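Local structure of putative sugar binding protein (3KEZ) at residues 409-414 / 427-432; 286-291 / 417-422; 80-85 / 128-133; 356-361 / 377-382. The protein is of unproven function but, as a calcium-carrying SusD-family protein of the outer membrane, probably binds sugars during nutrient uptake. All coordinates share one frame; numbering follows the deposited sequence. Where two conformers were deposited one is given.

Contact 1: 409-414 / 427-432. With EDO (1,2-ethanediol), chain I.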
loop_
_atom_site.group_PDB
_atom_site.type_symbol
_atom_site.label_atom_id
_atom_site.label_comp_id
_atom_site.label_asym_id
_atom_site.label_seq_id
_atom_site.Cartn_x
_atom_site.Cartn_y
_atom_site.Cartn_z
ATOM N N VAL A 409 16.748 -1.423 8.525
ATOM C CA VAL A 409 16.617 -0.087 7.923
ATOM C C VAL A 409 17.811 0.770 8.374
ATOM O O VAL A 409 18.074 0.928 9.584
ATOM C CB VAL A 409 15.279 0.570 8.282
ATOM C CG1 VAL A 409 15.215 2.040 7.783
ATOM C CG2 VAL A 409 14.045 -0.309 7.767
ATOM N N LYS A 410 18.566 1.295 7.420
ATOM C CA LYS A 410 19.741 2.119 7.752
ATOM C C LYS A 410 19.634 3.472 7.027
ATOM O O LYS A 410 19.826 3.540 5.834
ATOM C CB LYS A 410 21.033 1.381 7.353
ATOM C CG LYS A 410 21.336 0.220 8.311
ATOM C CD LYS A 410 22.554 -0.589 7.942
ATOM C CE LYS A 410 22.801 -1.748 8.898
ATOM N NZ LYS A 410 24.115 -2.398 8.639
ATOM N N ARG A 411 19.221 4.510 7.749
ATOM C CA ARG A 411 19.246 5.884 7.255
ATOM C C ARG A 411 20.705 6.351 7.183
ATOM O O ARG A 411 21.457 6.142 8.131
ATOM C CB ARG A 411 18.433 6.786 8.188
ATOM C CG ARG A 411 16.944 6.477 8.129
ATOM C CD ARG A 411 16.203 7.060 9.265
ATOM N NE ARG A 411 14.768 6.948 9.063
ATOM C CZ ARG A 411 13.851 7.318 9.942
ATOM N NH1 ARG A 411 14.179 7.809 11.154
ATOM N NH2 ARG A 411 12.584 7.213 9.599
ATOM N N ILE A 412 21.087 6.928 6.042
ATOM C CA ILE A 412 22.478 7.324 5.761
ATOM C C ILE A 412 22.570 8.853 5.751
ATOM O O ILE A 412 21.871 9.537 4.989
ATOM C CB ILE A 412 22.973 6.793 4.386
ATOM C CG1 ILE A 412 22.479 5.362 4.121
ATOM C CG2 ILE A 412 24.502 6.854 4.291
ATOM C CD1 ILE A 412 22.836 4.394 5.188
ATOM N N ASP A 413 23.382 9.434 6.606
ATOM C CA ASP A 413 23.393 10.892 6.601
ATOM C C ASP A 413 24.434 11.382 5.615
ATOM O O ASP A 413 25.526 11.735 5.994
ATOM C CB ASP A 413 23.573 11.491 8.001
ATOM C CG ASP A 413 22.899 12.887 8.133
ATOM O OD1 ASP A 413 21.923 13.228 7.375
ATOM O OD2 ASP A 413 23.381 13.651 8.980
ATOM N N VAL A 414 24.095 11.320 4.339
ATOM C CA VAL A 414 24.939 11.851 3.271
ATOM C C VAL A 414 24.298 13.136 2.770
ATOM O O VAL A 414 23.080 13.306 2.883
ATOM C CB VAL A 414 25.124 10.861 2.101
ATOM C CG1 VAL A 414 26.043 9.742 2.515
ATOM C CG2 VAL A 414 23.777 10.301 1.623
ATOM N N ALA A 427 16.598 10.659 16.085
ATOM C CA ALA A 427 17.351 9.827 17.021
ATOM C C ALA A 427 17.532 8.421 16.481
ATOM O O ALA A 427 18.368 7.675 16.974
ATOM C CB ALA A 427 16.621 9.749 18.327
ATOM N N TYR A 428 16.745 8.050 15.477
ATOM C CA TYR A 428 16.693 6.644 15.027
ATOM C C TYR A 428 17.185 6.450 13.583
ATOM O O TYR A 428 16.426 6.648 12.614
ATOM C CB TYR A 428 15.262 6.109 15.193
ATOM C CG TYR A 428 14.696 6.212 16.590
ATOM C CD1 TYR A 428 15.197 5.438 17.632
ATOM C CD2 TYR A 428 13.666 7.114 16.881
ATOM C CE1 TYR A 428 14.675 5.541 18.910
ATOM C CE2 TYR A 428 13.142 7.222 18.170
ATOM C CZ TYR A 428 13.663 6.427 19.163
ATOM O OH TYR A 428 13.149 6.492 20.413
HETATM N N MSE A 429 18.449 6.034 13.449
HETATM C CA MSE A 429 19.108 5.910 12.160
HETATM C C MSE A 429 19.220 4.460 11.641
HETATM O O MSE A 429 19.265 4.242 10.440
HETATM C CB MSE A 429 20.458 6.603 12.194
HETATM C CG MSE A 429 20.365 8.136 12.505
HETATM SE SE MSE A 429 19.671 9.109 11.010
HETATM C CE MSE A 429 21.150 8.907 9.770
ATOM N N GLU A 430 19.209 3.469 12.524
ATOM C CA GLU A 430 19.299 2.086 12.106
ATOM C C GLU A 430 18.356 1.301 12.981
ATOM O O GLU A 430 18.372 1.484 14.178
ATOM C CB GLU A 430 20.729 1.528 12.239
ATOM C CG GLU A 430 21.821 2.360 11.507
ATOM C CD GLU A 430 23.144 1.597 11.233
ATOM O OE1 GLU A 430 23.454 0.600 11.923
ATOM O OE2 GLU A 430 23.886 2.030 10.323
ATOM N N TYR A 431 17.533 0.442 12.393
ATOM C CA TYR A 431 16.588 -0.374 13.182
ATOM C C TYR A 431 16.052 -1.556 12.341
ATOM O O TYR A 431 16.031 -1.517 11.111
ATOM C CB TYR A 431 15.434 0.493 13.712
ATOM C CG TYR A 431 14.903 1.484 12.684
ATOM C CD1 TYR A 431 15.452 2.766 12.580
ATOM C CD2 TYR A 431 13.870 1.132 11.807
ATOM C CE1 TYR A 431 14.984 3.686 11.606
ATOM C CE2 TYR A 431 13.403 2.015 10.846
ATOM C CZ TYR A 431 13.978 3.308 10.738
ATOM O OH TYR A 431 13.517 4.217 9.783
ATOM N N ASP A 432 15.619 -2.587 13.043
ATOM C CA ASP A 432 15.166 -3.821 12.452
ATOM C C ASP A 432 13.883 -4.227 13.160
ATOM O O ASP A 432 13.341 -3.436 13.887
ATOM C CB ASP A 432 16.250 -4.893 12.567
ATOM C CG ASP A 432 16.701 -5.146 13.999
ATOM O OD1 ASP A 432 15.916 -4.979 14.987
ATOM O OD2 ASP A 432 17.874 -5.537 14.143
HETATM C C1 EDO I . 19.044 -6.810 17.145
HETATM O O1 EDO I . 18.324 -5.648 16.734
HETATM C C2 EDO I . 20.522 -6.509 17.005
HETATM O O2 EDO I . 20.883 -5.564 18.006
#

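Contact 2: 286-291 / 417-422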
loop_
_atom_site.group_PDB
_atom_site.type_symbol
_atom_site.label_atom_id
_atom_site.label_comp_id
_atom_site.label_asym_id
_atom_site.label_seq_id
_atom_site.Cartn_x
_atom_site.Cartn_y
_atom_site.Cartn_z
ATOM N N ILE A 286 12.341 13.036 -0.696
ATOM C CA ILE A 286 13.282 11.918 -0.756
ATOM C C ILE A 286 14.497 12.226 0.123
ATOM O O ILE A 286 14.830 13.378 0.337
ATOM C CB ILE A 286 13.747 11.584 -2.174
ATOM C CG1 ILE A 286 14.609 12.694 -2.761
ATOM C CG2 ILE A 286 12.564 11.203 -3.085
ATOM C CD1 ILE A 286 15.064 12.420 -4.193
ATOM N N THR A 287 15.136 11.186 0.658
ATOM C CA THR A 287 16.400 11.347 1.361
ATOM C C THR A 287 17.543 11.542 0.344
ATOM O O THR A 287 17.411 11.183 -0.834
ATOM C CB THR A 287 16.703 10.139 2.240
ATOM O OG1 THR A 287 16.620 8.972 1.419
ATOM C CG2 THR A 287 15.661 10.039 3.439
ATOM N N CYS A 288 18.654 12.114 0.788
ATOM C CA CYS A 288 19.824 12.231 -0.096
ATOM C C CYS A 288 20.334 10.892 -0.599
ATOM O O CYS A 288 20.718 10.753 -1.769
ATOM C CB CYS A 288 20.949 12.956 0.615
ATOM S SG CYS A 288 20.553 14.711 0.922
ATOM N N SER A 289 20.394 9.920 0.302
ATOM C CA SER A 289 20.843 8.578 -0.073
ATOM C C SER A 289 19.966 7.969 -1.183
ATOM O O SER A 289 20.489 7.317 -2.085
ATOM C CB SER A 289 20.897 7.623 1.133
ATOM O OG SER A 289 19.664 7.515 1.838
ATOM N N PHE A 290 18.652 8.200 -1.140
ATOM C CA PHE A 290 17.793 7.655 -2.191
ATOM C C PHE A 290 18.001 8.414 -3.524
ATOM O O PHE A 290 18.063 7.805 -4.582
ATOM C CB PHE A 290 16.319 7.692 -1.835
ATOM C CG PHE A 290 15.441 7.234 -2.971
ATOM C CD1 PHE A 290 15.320 5.896 -3.254
ATOM C CD2 PHE A 290 14.785 8.139 -3.775
ATOM C CE1 PHE A 290 14.507 5.461 -4.305
ATOM C CE2 PHE A 290 14.020 7.723 -4.825
ATOM C CZ PHE A 290 13.871 6.360 -5.085
ATOM N N TYR A 291 18.098 9.737 -3.450
ATOM C CA TYR A 291 18.437 10.530 -4.639
ATOM C C TYR A 291 19.743 10.051 -5.286
ATOM O O TYR A 291 19.807 9.870 -6.510
ATOM C CB TYR A 291 18.499 12.012 -4.294
ATOM C CG TYR A 291 18.789 12.920 -5.459
ATOM C CD1 TYR A 291 18.069 12.823 -6.640
ATOM C CD2 TYR A 291 19.807 13.865 -5.385
ATOM C CE1 TYR A 291 18.320 13.652 -7.706
ATOM C CE2 TYR A 291 20.085 14.707 -6.458
ATOM C CZ TYR A 291 19.338 14.596 -7.605
ATOM O OH TYR A 291 19.616 15.403 -8.639
ATOM N N SER A 417 24.426 18.465 -2.962
ATOM C CA SER A 417 24.268 19.866 -3.262
ATOM C C SER A 417 23.075 20.146 -4.197
ATOM O O SER A 417 22.659 21.289 -4.304
ATOM C CB SER A 417 25.575 20.429 -3.827
ATOM O OG SER A 417 26.012 19.650 -4.922
ATOM N N ASP A 418 22.496 19.130 -4.840
ATOM C CA ASP A 418 21.277 19.360 -5.668
ATOM C C ASP A 418 20.036 19.509 -4.792
ATOM O O ASP A 418 19.011 20.024 -5.249
ATOM C CB ASP A 418 20.999 18.212 -6.643
ATOM C CG ASP A 418 21.963 18.151 -7.819
ATOM O OD1 ASP A 418 22.547 19.191 -8.184
ATOM O OD2 ASP A 418 22.065 17.022 -8.396
ATOM N N ILE A 419 20.109 18.990 -3.561
ATOM C CA ILE A 419 19.014 19.078 -2.601
ATOM C C ILE A 419 19.604 19.431 -1.245
ATOM O O ILE A 419 19.596 18.628 -0.308
ATOM C CB ILE A 419 18.180 17.784 -2.547
ATOM C CG1 ILE A 419 19.056 16.522 -2.349
ATOM C CG2 ILE A 419 17.329 17.707 -3.797
ATOM C CD1 ILE A 419 18.261 15.254 -2.323
ATOM N N ASN A 420 20.106 20.666 -1.161
ATOM C CA ASN A 420 21.043 21.041 -0.106
ATOM C C ASN A 420 20.404 21.335 1.228
ATOM O O ASN A 420 21.118 21.583 2.184
ATOM C CB ASN A 420 21.980 22.197 -0.540
ATOM C CG ASN A 420 21.263 23.523 -0.722
ATOM O OD1 ASN A 420 20.220 23.767 -0.124
ATOM N ND2 ASN A 420 21.837 24.396 -1.535
ATOM N N LYS A 421 19.074 21.310 1.313
ATOM C CA LYS A 421 18.395 21.437 2.611
ATOM C C LYS A 421 17.874 20.118 3.172
ATOM O O LYS A 421 17.310 20.082 4.269
ATOM C CB LYS A 421 17.254 22.456 2.523
ATOM C CG LYS A 421 17.743 23.891 2.379
ATOM C CD LYS A 421 16.601 24.878 2.172
ATOM C CE LYS A 421 17.154 26.264 1.859
ATOM N NZ LYS A 421 16.206 27.056 1.062
ATOM N N THR A 422 18.064 19.030 2.434
ATOM C CA THR A 422 17.586 17.734 2.864
ATOM C C THR A 422 18.627 17.078 3.764
ATOM O O THR A 422 19.740 16.789 3.331
ATOM C CB THR A 422 17.373 16.804 1.636
ATOM O OG1 THR A 422 16.484 17.417 0.699
ATOM C CG2 THR A 422 16.848 15.414 2.066
HETATM O O HOH W 1 14.896 16.033 -0.973
#

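Contact 3: 80-85 / 128-133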
loop_
_atom_site.group_PDB
_atom_site.type_symbol
_atom_site.label_atom_id
_atom_site.label_comp_id
_atom_site.label_asym_id
_atom_site.label_seq_id
_atom_site.Cartn_x
_atom_site.Cartn_y
_atom_site.Cartn_z
ATOM N N SER A 80 -6.480 7.172 13.878
ATOM C CA SER A 80 -7.168 7.094 12.589
ATOM C C SER A 80 -6.956 5.773 11.847
ATOM O O SER A 80 -7.868 5.275 11.232
ATOM C CB SER A 80 -6.693 8.227 11.676
ATOM O OG SER A 80 -5.260 8.397 11.786
ATOM N N HIS A 81 -5.731 5.248 11.886
ATOM C CA HIS A 81 -5.427 4.010 11.198
ATOM C C HIS A 81 -6.366 2.951 11.742
ATOM O O HIS A 81 -7.008 2.254 10.984
ATOM C CB HIS A 81 -3.977 3.567 11.416
ATOM C CG HIS A 81 -2.960 4.659 11.225
ATOM N ND1 HIS A 81 -2.749 5.672 12.150
ATOM C CD2 HIS A 81 -2.066 4.865 10.232
ATOM C CE1 HIS A 81 -1.779 6.456 11.717
ATOM N NE2 HIS A 81 -1.346 5.986 10.555
ATOM N N TRP A 82 -6.408 2.848 13.066
ATOM C CA TRP A 82 -7.253 1.879 13.755
ATOM C C TRP A 82 -8.761 2.035 13.436
ATOM O O TRP A 82 -9.426 1.081 12.945
ATOM C CB TRP A 82 -6.960 2.029 15.257
ATOM C CG TRP A 82 -7.594 1.014 16.131
ATOM C CD1 TRP A 82 -8.808 1.092 16.719
ATOM C CD2 TRP A 82 -7.020 -0.246 16.538
ATOM N NE1 TRP A 82 -9.043 -0.042 17.475
ATOM C CE2 TRP A 82 -7.959 -0.881 17.371
ATOM C CE3 TRP A 82 -5.818 -0.908 16.242
ATOM C CZ2 TRP A 82 -7.722 -2.150 17.948
ATOM C CZ3 TRP A 82 -5.577 -2.152 16.830
ATOM C CH2 TRP A 82 -6.535 -2.758 17.668
ATOM N N SER A 83 -9.265 3.259 13.678
ATOM C CA SER A 83 -10.691 3.563 13.524
ATOM C C SER A 83 -11.173 3.429 12.089
ATOM O O SER A 83 -12.203 2.826 11.857
ATOM C CB SER A 83 -11.075 4.940 14.117
ATOM O OG SER A 83 -10.098 5.951 13.903
ATOM N N TYR A 84 -10.402 3.955 11.128
ATOM C CA TYR A 84 -10.801 3.905 9.741
ATOM C C TYR A 84 -10.806 2.466 9.195
ATOM O O TYR A 84 -11.770 2.038 8.560
ATOM C CB TYR A 84 -9.914 4.818 8.876
ATOM C CG TYR A 84 -10.422 6.233 8.807
ATOM C CD1 TYR A 84 -10.322 7.063 9.901
ATOM C CD2 TYR A 84 -11.038 6.736 7.636
ATOM C CE1 TYR A 84 -10.817 8.351 9.872
ATOM C CE2 TYR A 84 -11.556 8.043 7.599
ATOM C CZ TYR A 84 -11.412 8.848 8.721
ATOM O OH TYR A 84 -11.902 10.149 8.743
ATOM N N LEU A 85 -9.755 1.708 9.499
ATOM C CA LEU A 85 -9.697 0.324 9.023
ATOM C C LEU A 85 -10.802 -0.553 9.649
ATOM O O LEU A 85 -11.415 -1.374 8.951
ATOM C CB LEU A 85 -8.281 -0.247 9.191
ATOM C CG LEU A 85 -7.316 0.434 8.218
ATOM C CD1 LEU A 85 -5.883 0.202 8.562
ATOM C CD2 LEU A 85 -7.621 0.084 6.739
ATOM N N PHE A 128 -4.934 -6.670 6.616
ATOM C CA PHE A 128 -3.482 -6.698 6.324
ATOM C C PHE A 128 -2.814 -5.398 6.798
ATOM O O PHE A 128 -1.772 -5.436 7.470
ATOM C CB PHE A 128 -3.228 -6.963 4.836
ATOM C CG PHE A 128 -1.766 -6.969 4.442
ATOM C CD1 PHE A 128 -0.883 -7.888 4.974
ATOM C CD2 PHE A 128 -1.281 -6.077 3.477
ATOM C CE1 PHE A 128 0.452 -7.925 4.549
ATOM C CE2 PHE A 128 0.028 -6.097 3.088
ATOM C CZ PHE A 128 0.887 -7.030 3.590
ATOM N N ASP A 129 -3.428 -4.251 6.505
ATOM C CA ASP A 129 -2.861 -2.992 6.955
ATOM C C ASP A 129 -2.836 -2.899 8.477
ATOM O O ASP A 129 -1.835 -2.472 9.058
ATOM C CB ASP A 129 -3.561 -1.781 6.299
ATOM C CG ASP A 129 -2.925 -1.387 4.989
ATOM O OD1 ASP A 129 -1.680 -1.331 4.981
ATOM O OD2 ASP A 129 -3.638 -1.165 3.967
ATOM N N LEU A 130 -3.909 -3.306 9.146
ATOM C CA LEU A 130 -3.894 -3.278 10.606
ATOM C C LEU A 130 -2.760 -4.194 11.110
ATOM O O LEU A 130 -2.053 -3.849 12.027
ATOM C CB LEU A 130 -5.239 -3.706 11.225
ATOM C CG LEU A 130 -6.411 -2.710 11.239
ATOM C CD1 LEU A 130 -7.724 -3.451 11.499
ATOM C CD2 LEU A 130 -6.205 -1.649 12.295
ATOM N N THR A 131 -2.586 -5.341 10.489
ATOM C CA THR A 131 -1.634 -6.325 10.997
ATOM C C THR A 131 -0.198 -5.860 10.807
ATOM O O THR A 131 0.619 -6.004 11.692
ATOM C CB THR A 131 -1.904 -7.693 10.325
ATOM O OG1 THR A 131 -3.245 -8.111 10.626
ATOM C CG2 THR A 131 -0.906 -8.777 10.818
ATOM N N ARG A 132 0.116 -5.263 9.664
ATOM C CA ARG A 132 1.483 -4.770 9.448
ATOM C C ARG A 132 1.822 -3.478 10.206
ATOM O O ARG A 132 2.998 -3.243 10.575
ATOM C CB ARG A 132 1.844 -4.680 7.967
ATOM C CG ARG A 132 1.092 -3.726 7.136
ATOM C CD ARG A 132 1.494 -3.915 5.679
ATOM N NE ARG A 132 0.753 -3.000 4.833
ATOM C CZ ARG A 132 1.091 -2.606 3.611
ATOM N NH1 ARG A 132 2.204 -3.029 3.021
ATOM N NH2 ARG A 132 0.305 -1.740 2.981
ATOM N N ILE A 133 0.802 -2.681 10.494
ATOM C CA ILE A 133 0.977 -1.435 11.254
ATOM C C ILE A 133 1.176 -1.711 12.748
ATOM O O ILE A 133 2.049 -1.089 13.358
ATOM C CB ILE A 133 -0.185 -0.412 11.022
ATOM C CG1 ILE A 133 -0.160 0.136 9.596
ATOM C CG2 ILE A 133 -0.146 0.807 12.051
ATOM C CD1 ILE A 133 -1.489 0.840 9.187
#

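Contact 4: 356-361 / 377-382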
loop_
_atom_site.group_PDB
_atom_site.type_symbol
_atom_site.label_atom_id
_atom_site.label_comp_id
_atom_site.label_asym_id
_atom_site.label_seq_id
_atom_site.Cartn_x
_atom_site.Cartn_y
_atom_site.Cartn_z
ATOM N N LYS A 356 13.285 -16.822 -14.557
ATOM C CA LYS A 356 12.017 -16.160 -14.344
ATOM C C LYS A 356 12.214 -14.845 -13.614
ATOM O O LYS A 356 11.573 -13.871 -13.957
ATOM C CB LYS A 356 11.071 -17.070 -13.540
ATOM C CG LYS A 356 9.612 -16.710 -13.702
ATOM C CD LYS A 356 8.643 -17.693 -12.985
ATOM C CE LYS A 356 8.364 -18.923 -13.805
ATOM N NZ LYS A 356 7.090 -19.606 -13.361
ATOM N N ALA A 357 13.118 -14.807 -12.628
ATOM C CA ALA A 357 13.413 -13.554 -11.943
ATOM C C ALA A 357 13.942 -12.512 -12.914
ATOM O O ALA A 357 13.483 -11.366 -12.879
ATOM C CB ALA A 357 14.394 -13.757 -10.820
ATOM N N VAL A 358 14.905 -12.902 -13.743
ATOM C CA VAL A 358 15.448 -12.029 -14.775
ATOM C C VAL A 358 14.339 -11.559 -15.745
ATOM O O VAL A 358 14.282 -10.372 -16.047
ATOM C CB VAL A 358 16.590 -12.690 -15.536
ATOM C CG1 VAL A 358 16.918 -11.965 -16.873
ATOM C CG2 VAL A 358 17.831 -12.789 -14.644
ATOM N N LYS A 359 13.451 -12.464 -16.172
ATOM C CA LYS A 359 12.348 -12.106 -17.073
ATOM C C LYS A 359 11.523 -10.962 -16.482
ATOM O O LYS A 359 11.361 -9.890 -17.091
ATOM C CB LYS A 359 11.464 -13.322 -17.326
ATOM C CG LYS A 359 10.328 -13.082 -18.365
ATOM C CD LYS A 359 9.269 -14.199 -18.299
ATOM C CE LYS A 359 7.821 -13.667 -18.557
ATOM N NZ LYS A 359 6.804 -14.791 -18.627
ATOM N N TYR A 360 11.036 -11.155 -15.261
ATOM C CA TYR A 360 10.127 -10.166 -14.670
ATOM C C TYR A 360 10.861 -8.896 -14.267
ATOM O O TYR A 360 10.384 -7.770 -14.512
ATOM C CB TYR A 360 9.338 -10.781 -13.516
ATOM C CG TYR A 360 8.318 -11.791 -14.008
ATOM C CD1 TYR A 360 7.180 -11.355 -14.697
ATOM C CD2 TYR A 360 8.449 -13.156 -13.774
ATOM C CE1 TYR A 360 6.229 -12.229 -15.134
ATOM C CE2 TYR A 360 7.470 -14.063 -14.244
ATOM C CZ TYR A 360 6.375 -13.577 -14.924
ATOM O OH TYR A 360 5.363 -14.393 -15.388
ATOM N N LEU A 361 12.058 -9.041 -13.720
ATOM C CA LEU A 361 12.765 -7.871 -13.291
ATOM C C LEU A 361 13.183 -7.022 -14.474
ATOM O O LEU A 361 13.160 -5.801 -14.380
ATOM C CB LEU A 361 13.953 -8.225 -12.417
ATOM C CG LEU A 361 14.365 -7.050 -11.570
ATOM C CD1 LEU A 361 13.302 -6.800 -10.486
ATOM C CD2 LEU A 361 15.719 -7.308 -10.968
ATOM N N LYS A 377 22.705 -12.121 -15.039
ATOM C CA LYS A 377 22.977 -11.931 -13.613
ATOM C C LYS A 377 22.305 -13.062 -12.852
ATOM O O LYS A 377 21.259 -13.572 -13.269
ATOM C CB LYS A 377 22.399 -10.612 -13.093
ATOM C CG LYS A 377 22.816 -9.367 -13.897
ATOM C CD LYS A 377 24.207 -8.964 -13.604
ATOM C CE LYS A 377 24.598 -7.635 -14.274
ATOM N NZ LYS A 377 26.055 -7.559 -14.225
ATOM N N THR A 378 22.922 -13.459 -11.746
ATOM C CA THR A 378 22.260 -14.309 -10.774
ATOM C C THR A 378 21.678 -13.353 -9.771
ATOM O O THR A 378 22.422 -12.723 -8.996
ATOM C CB THR A 378 23.212 -15.288 -10.119
ATOM O OG1 THR A 378 23.724 -16.181 -11.135
ATOM C CG2 THR A 378 22.468 -16.078 -9.024
ATOM N N LEU A 379 20.370 -13.142 -9.880
ATOM C CA LEU A 379 19.697 -12.125 -9.092
ATOM C C LEU A 379 19.531 -12.555 -7.631
ATOM O O LEU A 379 19.244 -13.720 -7.342
ATOM C CB LEU A 379 18.348 -11.736 -9.707
ATOM C CG LEU A 379 18.358 -10.965 -11.044
ATOM C CD1 LEU A 379 16.918 -10.812 -11.468
ATOM C CD2 LEU A 379 19.013 -9.631 -10.914
ATOM N N THR A 380 19.743 -11.586 -6.734
ATOM C CA THR A 380 19.579 -11.745 -5.281
ATOM C C THR A 380 18.288 -11.030 -4.791
ATOM O O THR A 380 17.711 -10.180 -5.481
ATOM C CB THR A 380 20.793 -11.146 -4.553
ATOM O OG1 THR A 380 20.721 -9.726 -4.682
ATOM C CG2 THR A 380 22.118 -11.669 -5.171
ATOM N N LEU A 381 17.820 -11.364 -3.598
ATOM C CA LEU A 381 16.734 -10.609 -3.019
ATOM C C LEU A 381 17.071 -9.119 -2.969
ATOM O O LEU A 381 16.250 -8.268 -3.295
ATOM C CB LEU A 381 16.391 -11.127 -1.617
ATOM C CG LEU A 381 15.336 -10.351 -0.847
ATOM C CD1 LEU A 381 13.995 -10.373 -1.594
ATOM C CD2 LEU A 381 15.215 -10.883 0.587
ATOM N N GLU A 382 18.282 -8.801 -2.560
ATOM C CA GLU A 382 18.669 -7.402 -2.445
ATOM C C GLU A 382 18.588 -6.667 -3.794
ATOM O O GLU A 382 18.219 -5.509 -3.829
ATOM C CB GLU A 382 20.074 -7.274 -1.876
ATOM C CG GLU A 382 20.550 -5.843 -1.837
ATOM C CD GLU A 382 21.689 -5.585 -0.867
ATOM O OE1 GLU A 382 22.287 -6.530 -0.316
ATOM O OE2 GLU A 382 21.989 -4.403 -0.654
#

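Contact 1: 409-414 / 427-432
Two short strands, 409-410 and 430-431, pair here as a minimal antiparallel sheet. V409 and Y431 form the hydrogen-bonded pair: V409 N gives a bond of 2.7 Å to Y431 O, and Y431 N answers with 2.9 Å to V409 O. Past the strand end R411 N carries the pairing on, reaching M429 O at 2.7 Å nearly along the C=O axis.

Y431 takes the crowded position, its CG between the backbone N and the carbonyl carbon (chi1 42°). Its ring lies alongside V409, whose CG1, anti to the backbone N, comes to 3.4 Å from Y431 CZ. The extended R411 chain brings its guanidinium across the phenol end at 86° to the ring, with Y431 OH over one guanidinium face, 3.1 Å from R411 NE. That approach is too poorly angled for a hydrogen bond; the hydroxyl bonds instead to T51 O, and NE to G52 O. R411 NH1 gives a hydrogen bond of 2.9 Å to Y428 O, which lies 33° out of the guanidinium plane, and also bonds to Y68 O.

On the other face of the sheet K410 and E430 cross obliquely through their aliphatic parts, with K410 CG 3.7 Å from E430 CD. The selenomethionine M429 is bent at chi2 and chi3, and the bend sets its terminal CE 3.2 Å from R411 O.

Contact 2: 286-291 / 417-422
D418 comes first, CG beside its backbone N (chi1 -73°); its side chain crosses that of Y291 at about a right angle, the carboxylate plane turned 65° from the ring. D418 OD2 lies at the ring edge, in plane, 2.9 Å from Y291 OH; a hydrogen bond is likely, though the same proton has another acceptor within reach. I419 follows, its CG1 in the crowded position between backbone N and carbonyl carbon. This sends CD1 inward to 3.7 Å from Y291 CD2 and 4.0 Å from C288 SG. A type I turn then carries the chain from I419 round to T422. There CG2, anti to the backbone N, packs 3.3 Å from I286 O, and T422 O sits 3.3 Å from C288 SG. T422 OG1 bonds to Y312 O, and a water 2.7 Å from T422 OG1 donates to I286 O. The loop between strands 409-410 and 430-431 therefore meets the start of helix 288-295 through a buried apolar centre on I419, with polar contacts at both ends, one direct and likely, one through water.

Contact 3: 80-85 / 128-133
An antiparallel helix pair is joined here, in the helical N-terminal part of this SusD-family protein, which is related in sequence to TPR proteins: helix 80-96 packs against the end of helix 109-134, the short axes 10.2 Å apart and crossing at -158°. L130 and L85 slide past each other in opposite directions in the middle, L130 CG meeting L85 CB at 3.7 Å. One branch of L130, CD2, reaches across to W82 CE3 at 4.0 Å, where the indole and the leucine cross at about a right angle. L85 CD1 meanwhile rests on D129 CB, 3.8 Å away. Further along, I133 CD1 comes to 4.2 Å from H81 CD2, with L44 of helix 43-50 touching both residues.

Beside this apolar seam D129 turns its carboxylate to R132, which grips OD1 side-on. R132 NH2 uses the syn lone pair of D129 OD1 at 2.8 Å, while NE reaches the same oxygen at 3.0 Å from above the carboxylate plane. The other oxygen, OD2, bonds to Y40 OH. An alanine here would keep the CB that meets L85 but would probably leave R132 less firmly oriented and Y40 without its carboxylate partner. Between 80-85 and 128-133 there is no hydrogen bond: the two segments meet by apolar packing, with carbon atoms of H81 and W82 taking part, while the buried charge of D129 is probably balanced by R132 from its own helix.

Contact 4: 356-361 / 377-382
K377 O is gripped by one hydrogen bond, from N354 ND2, and the same amide takes a second from the backbone through its OD1, which accepts from L379 N. One asparagine at the start of helix 354-368 thus fixes the backbone on both flanks of T378. V358 CG2 also packs against K377 O, 3.8 Å away. This is a helix-to-loop packing: the loop leads into helix 381-392, where T380 is the N-cap, its OG1 accepting from N383 N. L379, with CG beside the backbone N (chi1 -69°), sends CD1 down onto the helix. That methyl touches V358 N at 3.7 Å, A357 CB at 3.9 Å and L361 CD2 at 3.7 Å. V358 crosses the leucine at about a right angle, and its CG2 meets L379 CD1 at 3.9 Å. An alanine here would remove both methyl branches and would probably loosen the loop against A357, V358 and L361. A357 in turn packs against A348 and V349 of helix 337-350.

Contacts 1 and 2 are neighbours that touch: V414 of the first packs on C288 and S289 of the second, and the segments of the two alternate along the chain. Contact 1, partly buried, combines backbone pairing, a guanidinium and V409-Y431 packing; contact 2 is buried and mixes an apolar centre with polar ends. The centre of contact 3 is nearest the centre of the chain, about 12 Å away, against about 22 to 24 Å for the others, and its segments come earlier in the chain than theirs. Like contact 4 it has no hydrogen bond between its segments, but it joins two helices, whereas contact 4 seats a loop on one. Contacts 3 and 4 lie on opposite sides of the chain's centre.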